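Local atomic coordinates of agmatine ureohydrolase (Thermoplasma volcanium GSS1, PDB entry 3PZL), a protein that probably hydrolyses agmatine to putrescine and urea, as a member of the arginase family that binds two manganese ions per subunit. Residues I214-D218 / R260-K264. Residue numbers count along the deposited sequence, not the author numbering.
Sequences IEEVD and RLSYK
A salt-bridge network laid over a small apolar seam joins two neighbouring helices of the arginase-type alpha/beta fold: 214-218, within helix 202-220, and 260-264, which leads from helix 251-261 into strand 265-271. Residues 214-218 are regular helix, with Asp218 N bonded to Ile214 O at 3.0 Å. Within 260-264, Lys264 N reaches Leu261 O at 3.3 Å. CA atoms lie 7.5 Å apart for Ile214 and Arg260 and 7.1 Å for Asp218 and Leu261, so side chains meet directly between the two backbones. In the seam, Leu261 CD1 meets Ile214 CG2 at 4.1 Å and Leu261 CD2 meets Val217 CG1 at 4.3 Å.

Arg260, m at chi1 to chi3, folds its guanidinium against the flank of helix 202-220. One face lies on Ile214, CG2 to Arg260 NH1 at 3.3 Å, while Arg260 NH2 bonds Glu215 OE1 at 3.2 Å near the guanidinium plane and, weakly, Asp218 OD2 at 3.3 Å. Asp218, chi1 t, is the hub: OD1 accepts a hydrogen bond from Tyr263 OH at 2.7 Å and a weak one from Lys264 NZ at 3.1 Å. The extended Lys264 side chain also gives NZ to Asp218 O at 2.8 Å and to the carbonyl of Ser221, tying 260-264 to the end of helix 202-220.

Away from the manganese site, the contact thus pairs two helices flanking the parallel sheet, whose following strands, 223-229 and 265-271, are neighbours in it. Tyr263 stacks on Tyr300 of helix 281-303, and the Lys264 backbone bonds to Val224 of strand 223-229.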
# COMPACT_ATOMS: atom_id res chain seq x y z
N ILE B 214 -8.66 15.13 -34.31
CA ILE B 214 -7.78 14.25 -35.10
C ILE B 214 -7.80 14.60 -36.61
O ILE B 214 -6.73 14.68 -37.24
CB ILE B 214 -8.17 12.79 -34.92
CG1 ILE B 214 -8.02 12.40 -33.45
CG2 ILE B 214 -7.32 11.91 -35.79
CD1 ILE B 214 -8.45 10.99 -33.13
N GLU B 215 -9.01 14.81 -37.17
CA GLU B 215 -9.20 15.23 -38.57
C GLU B 215 -8.42 16.51 -38.90
O GLU B 215 -7.71 16.55 -39.90
CB GLU B 215 -10.69 15.45 -38.93
CG GLU B 215 -11.70 14.37 -38.49
CD GLU B 215 -11.41 12.96 -39.07
OE1 GLU B 215 -10.33 12.76 -39.71
OE2 GLU B 215 -12.27 12.05 -38.88
N GLU B 216 -8.56 17.53 -38.06
CA GLU B 216 -7.87 18.80 -38.29
C GLU B 216 -6.36 18.57 -38.48
O GLU B 216 -5.82 18.90 -39.54
CB GLU B 216 -8.14 19.83 -37.18
CG GLU B 216 -9.60 20.24 -36.98
CD GLU B 216 -9.80 21.07 -35.70
OE1 GLU B 216 -8.84 21.22 -34.90
OE2 GLU B 216 -10.94 21.56 -35.48
N VAL B 217 -5.71 17.96 -37.48
CA VAL B 217 -4.26 17.65 -37.52
C VAL B 217 -3.85 16.83 -38.75
O VAL B 217 -2.93 17.19 -39.46
CB VAL B 217 -3.81 16.89 -36.24
CG1 VAL B 217 -2.36 16.56 -36.30
CG2 VAL B 217 -4.09 17.73 -35.00
N ASP B 218 -4.52 15.72 -38.99
CA ASP B 218 -4.23 14.92 -40.17
C ASP B 218 -4.21 15.71 -41.49
O ASP B 218 -3.34 15.51 -42.33
CB ASP B 218 -5.20 13.75 -40.28
CG ASP B 218 -4.60 12.59 -41.04
OD1 ASP B 218 -3.42 12.66 -41.43
OD2 ASP B 218 -5.30 11.58 -41.23
N ARG B 260 -4.77 6.63 -35.54
CA ARG B 260 -5.01 7.47 -36.69
C ARG B 260 -3.79 8.27 -37.18
O ARG B 260 -3.77 8.69 -38.32
CB ARG B 260 -6.13 8.43 -36.34
CG ARG B 260 -7.52 7.81 -36.29
CD ARG B 260 -8.05 7.44 -37.69
NE ARG B 260 -7.81 8.46 -38.71
CZ ARG B 260 -8.37 9.68 -38.74
NH1 ARG B 260 -9.21 10.08 -37.78
NH2 ARG B 260 -8.07 10.52 -39.72
N LEU B 261 -2.80 8.46 -36.33
CA LEU B 261 -1.68 9.34 -36.64
C LEU B 261 -0.29 8.70 -36.72
O LEU B 261 0.69 9.38 -37.02
CB LEU B 261 -1.66 10.49 -35.64
CG LEU B 261 -2.28 11.82 -36.03
CD1 LEU B 261 -3.39 11.70 -37.06
CD2 LEU B 261 -2.81 12.50 -34.81
N SER B 262 -0.18 7.41 -36.44
CA SER B 262 1.14 6.78 -36.27
C SER B 262 1.81 6.56 -37.63
O SER B 262 3.02 6.45 -37.70
CB SER B 262 1.03 5.46 -35.54
OG SER B 262 0.14 4.64 -36.26
N TYR B 263 1.02 6.52 -38.69
CA TYR B 263 1.56 6.41 -40.04
C TYR B 263 2.35 7.65 -40.52
O TYR B 263 3.14 7.56 -41.43
CB TYR B 263 0.43 6.07 -41.02
CG TYR B 263 -0.40 7.25 -41.49
CD1 TYR B 263 -1.37 7.81 -40.66
CD2 TYR B 263 -0.23 7.77 -42.78
CE1 TYR B 263 -2.15 8.88 -41.09
CE2 TYR B 263 -1.00 8.85 -43.23
CZ TYR B 263 -1.95 9.40 -42.39
OH TYR B 263 -2.71 10.46 -42.82
N LYS B 264 2.12 8.79 -39.90
CA LYS B 264 2.83 10.02 -40.23
C LYS B 264 3.88 10.34 -39.18
O LYS B 264 4.55 11.37 -39.28
CB LYS B 264 1.88 11.22 -40.24
CG LYS B 264 0.82 11.16 -41.24
CD LYS B 264 -0.01 12.42 -41.22
CE LYS B 264 -0.57 12.66 -42.57
NZ LYS B 264 -0.95 14.05 -42.58